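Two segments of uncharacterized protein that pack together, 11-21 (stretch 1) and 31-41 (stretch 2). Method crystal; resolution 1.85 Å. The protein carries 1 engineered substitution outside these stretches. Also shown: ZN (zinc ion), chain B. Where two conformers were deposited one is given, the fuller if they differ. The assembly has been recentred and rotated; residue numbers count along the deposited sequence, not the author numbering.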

# COMPACT_ATOMS: atom_id res chain seq x y z
N GLN A 11 3.95 8.90 -3.54
CA GLN A 11 3.49 9.46 -2.24
C GLN A 11 2.23 10.28 -2.50
O GLN A 11 2.16 11.08 -3.48
CB GLN A 11 4.54 10.36 -1.62
CG GLN A 11 4.09 10.91 -0.23
CD GLN A 11 5.19 11.65 0.45
OE1 GLN A 11 6.09 11.04 1.05
NE2 GLN A 11 5.18 12.99 0.34
N ALA A 12 1.22 10.10 -1.65
CA ALA A 12 0.01 10.91 -1.75
C ALA A 12 -0.84 10.71 -0.52
O ALA A 12 -0.90 9.61 0.03
CB ALA A 12 -0.81 10.52 -3.02
N ASP A 13 -1.44 11.79 -0.06
CA ASP A 13 -2.34 11.74 1.08
C ASP A 13 -1.70 11.10 2.28
O ASP A 13 -2.35 10.32 3.01
CB ASP A 13 -3.62 10.98 0.74
CG ASP A 13 -4.75 11.34 1.71
OD1 ASP A 13 -4.67 12.42 2.36
OD2 ASP A 13 -5.71 10.56 1.83
N GLY A 14 -0.44 11.44 2.53
CA GLY A 14 0.21 11.04 3.74
C GLY A 14 0.86 9.66 3.77
O GLY A 14 1.38 9.29 4.82
N LYS A 15 0.83 8.90 2.68
CA LYS A 15 1.57 7.63 2.67
C LYS A 15 2.24 7.43 1.34
O LYS A 15 1.85 8.03 0.35
CB LYS A 15 0.62 6.44 2.87
CG LYS A 15 -0.38 6.55 4.08
CD LYS A 15 -1.31 5.32 4.06
CE LYS A 15 -2.49 5.43 5.04
NZ LYS A 15 -3.72 5.93 4.35
N ARG A 16 3.18 6.50 1.29
CA ARG A 16 3.77 6.15 0.02
C ARG A 16 2.98 4.94 -0.53
O ARG A 16 3.09 3.85 0.02
CB ARG A 16 5.26 5.82 0.17
CG ARG A 16 5.96 5.96 -1.18
CD ARG A 16 7.41 5.51 -1.17
NE ARG A 16 8.22 6.40 -0.33
CZ ARG A 16 9.56 6.33 -0.21
NH1 ARG A 16 10.24 5.37 -0.85
NH2 ARG A 16 10.20 7.22 0.57
N HIS A 17 2.12 5.18 -1.54
CA HIS A 17 1.25 4.12 -2.06
C HIS A 17 1.91 3.48 -3.25
O HIS A 17 2.97 3.95 -3.70
CB HIS A 17 -0.11 4.70 -2.49
CG HIS A 17 -0.93 5.23 -1.35
ND1 HIS A 17 -1.70 4.42 -0.53
CD2 HIS A 17 -1.10 6.49 -0.90
CE1 HIS A 17 -2.34 5.18 0.35
NE2 HIS A 17 -1.98 6.44 0.15
N VAL A 18 1.28 2.43 -3.78
CA VAL A 18 1.76 1.73 -4.97
C VAL A 18 0.64 1.88 -5.95
O VAL A 18 -0.56 1.83 -5.55
CB VAL A 18 2.04 0.22 -4.71
CG1 VAL A 18 2.37 -0.49 -6.02
CG2 VAL A 18 3.20 0.08 -3.73
N TYR A 19 0.98 2.09 -7.22
CA TYR A 19 -0.09 2.08 -8.23
C TYR A 19 0.26 1.15 -9.40
O TYR A 19 1.44 0.82 -9.65
CB TYR A 19 -0.42 3.51 -8.71
CG TYR A 19 0.64 4.16 -9.54
CD1 TYR A 19 1.77 4.73 -8.95
CD2 TYR A 19 0.53 4.21 -10.93
CE1 TYR A 19 2.78 5.30 -9.73
CE2 TYR A 19 1.52 4.77 -11.71
CZ TYR A 19 2.64 5.33 -11.11
OH TYR A 19 3.62 5.90 -11.89
N ASP A 20 -0.79 0.72 -10.10
CA ASP A 20 -0.68 -0.15 -11.29
C ASP A 20 -0.47 0.79 -12.50
O ASP A 20 -1.38 1.59 -12.86
CB ASP A 20 -1.98 -0.92 -11.42
CG ASP A 20 -1.93 -2.01 -12.48
OD1 ASP A 20 -1.11 -1.87 -13.42
OD2 ASP A 20 -2.72 -3.00 -12.38
N THR A 21 0.69 0.72 -13.13
CA THR A 21 1.03 1.68 -14.19
C THR A 21 0.28 1.30 -15.47
O THR A 21 0.38 2.04 -16.45
CB THR A 21 2.54 1.66 -14.52
OG1 THR A 21 2.85 0.39 -15.13
CG2 THR A 21 3.40 1.84 -13.22
N PRO A 31 -6.32 12.69 -9.47
CA PRO A 31 -6.46 11.53 -8.57
C PRO A 31 -5.98 10.25 -9.23
O PRO A 31 -6.08 10.11 -10.46
CB PRO A 31 -7.97 11.42 -8.37
CG PRO A 31 -8.54 12.01 -9.63
CD PRO A 31 -7.63 13.18 -9.94
N PHE A 32 -5.46 9.32 -8.43
CA PHE A 32 -5.31 7.96 -8.91
C PHE A 32 -5.76 7.04 -7.80
O PHE A 32 -5.89 7.46 -6.66
CB PHE A 32 -3.87 7.67 -9.32
CG PHE A 32 -2.87 7.65 -8.16
CD1 PHE A 32 -2.29 8.83 -7.70
CD2 PHE A 32 -2.52 6.45 -7.54
CE1 PHE A 32 -1.36 8.81 -6.62
CE2 PHE A 32 -1.61 6.42 -6.45
CZ PHE A 32 -1.02 7.62 -5.99
N THR A 33 -6.01 5.78 -8.13
CA THR A 33 -6.41 4.84 -7.11
C THR A 33 -5.24 3.88 -6.92
O THR A 33 -4.75 3.27 -7.88
CB THR A 33 -7.66 4.05 -7.53
OG1 THR A 33 -8.74 4.99 -7.72
CG2 THR A 33 -8.03 3.07 -6.45
N ALA A 34 -4.81 3.77 -5.68
CA ALA A 34 -3.68 2.90 -5.33
C ALA A 34 -4.10 1.42 -5.24
O ALA A 34 -5.30 1.07 -5.25
CB ALA A 34 -3.15 3.35 -3.99
N LEU A 35 -3.12 0.52 -5.08
CA LEU A 35 -3.46 -0.92 -4.96
C LEU A 35 -4.36 -1.15 -3.74
O LEU A 35 -5.16 -2.09 -3.70
CB LEU A 35 -2.21 -1.79 -4.79
CG LEU A 35 -1.24 -1.86 -5.93
CD1 LEU A 35 -0.19 -2.96 -5.61
CD2 LEU A 35 -2.00 -2.10 -7.25
N CYS A 36 -4.27 -0.28 -2.75
CA CYS A 36 -5.05 -0.51 -1.52
C CYS A 36 -6.48 -0.06 -1.69
O CYS A 36 -7.33 -0.24 -0.79
CB CYS A 36 -4.43 0.26 -0.33
SG CYS A 36 -4.41 2.05 -0.57
N GLY A 37 -6.76 0.57 -2.83
CA GLY A 37 -8.13 0.99 -3.09
C GLY A 37 -8.46 2.44 -2.76
O GLY A 37 -9.51 2.93 -3.14
N GLU A 38 -7.56 3.14 -2.08
CA GLU A 38 -7.77 4.56 -1.78
C GLU A 38 -7.52 5.42 -3.02
O GLU A 38 -6.51 5.24 -3.71
CB GLU A 38 -6.81 5.01 -0.66
CG GLU A 38 -7.15 4.45 0.72
CD GLU A 38 -8.43 5.03 1.30
OE1 GLU A 38 -8.39 6.18 1.77
OE2 GLU A 38 -9.46 4.34 1.27
N THR A 39 -8.44 6.35 -3.30
CA THR A 39 -8.27 7.30 -4.40
C THR A 39 -7.61 8.53 -3.80
O THR A 39 -8.13 9.13 -2.84
CB THR A 39 -9.62 7.68 -5.04
OG1 THR A 39 -10.19 6.50 -5.62
CG2 THR A 39 -9.40 8.71 -6.15
N VAL A 40 -6.43 8.89 -4.31
CA VAL A 40 -5.63 9.94 -3.68
C VAL A 40 -5.08 10.87 -4.78
O VAL A 40 -5.01 10.46 -5.94
CB VAL A 40 -4.43 9.34 -2.89
CG1 VAL A 40 -4.95 8.58 -1.59
CG2 VAL A 40 -3.64 8.41 -3.79
N THR A 41 -4.65 12.07 -4.41
CA THR A 41 -4.17 13.06 -5.39
C THR A 41 -2.85 13.63 -4.91
O THR A 41 -2.82 14.22 -3.83
CB THR A 41 -5.18 14.23 -5.57
OG1 THR A 41 -6.44 13.71 -5.99
CG2 THR A 41 -4.68 15.23 -6.58
ZN ZN B . -2.06 2.38 -0.35
O HOH W 1 -1.52 14.22 -1.45
O HOH W 2 -3.36 1.12 -9.04

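Small protein domains often have too little apolar interior to hold their shape, and a bound metal can make up the difference by tying two chain segments together at one point while ordinary packing secures the rest. The contact between residues 11-21 and 31-41 illustrates this division, and His17, Leu35 and Phe32, the residues that give up the most surface to it, mark its three parts.

His17 supplies the metal link. Its CA-to-CB bond points toward the second stretch, and with chi1 in the m rotamer ND1 lies 2.1 Å from the zinc ion; Cys36 SG binds the same ion at 2.4 Å, and two atoms from elsewhere in the structure complete the site. Sharing a metal brings His17 ND1 and Cys36 SG to 3.6 Å of each other. Cys36 sits in a type I turn from Ala34 to Gly37, closed by the bond from Gly37 N to Ala34 O (2.9 Å), and its sulfur also accepts a weak hydrogen bond from Glu38 N at 3.7 Å. Gly37 suits the end of this turn because its positive phi would jam a side chain against the preceding carbonyl. The small methyl of Ala34 packs close to the histidine, with Ala34 CB 3.6 Å from His17 CB.

Leu35, in the same turn, joins the stretches through both backbone and side chain. Leu35 N donates to Val18 O at 2.9 Å and 157°, the one direct hydrogen bond between the stretches. Its isobutyl group meets the valine too, Leu35 CD1 lying 3.6 Å from Val18 CG1, so a polar backbone link is accompanied by apolar contact.

Phe32 anchors the buried apolar part. Its ring lies between two residues of the first stretch: Ala12 CB is 4.0 Å from Phe32 CE1, and Tyr19 CB is 3.8 Å from Phe32 CD2. The tyrosine ring turns its edge toward the phenylalanine face, with centroids 5.6 Å apart and planes at 60°, although the end of its side chain leads away. Val40, paired with Phe32 by two backbone hydrogen bonds, adds its own branches: Val40 CG2 reaches Ala12 CB at 3.6 Å, and Val40 CG1 comes equally near Asp13 CB.

Where the backbones do not bond directly, water can bridge them. One water accepts from Asp13 N and donates to Thr41 O; another accepts from Asp20 N and donates to Thr33 O. Metal, packing and solvent thus share the work of holding the segments together.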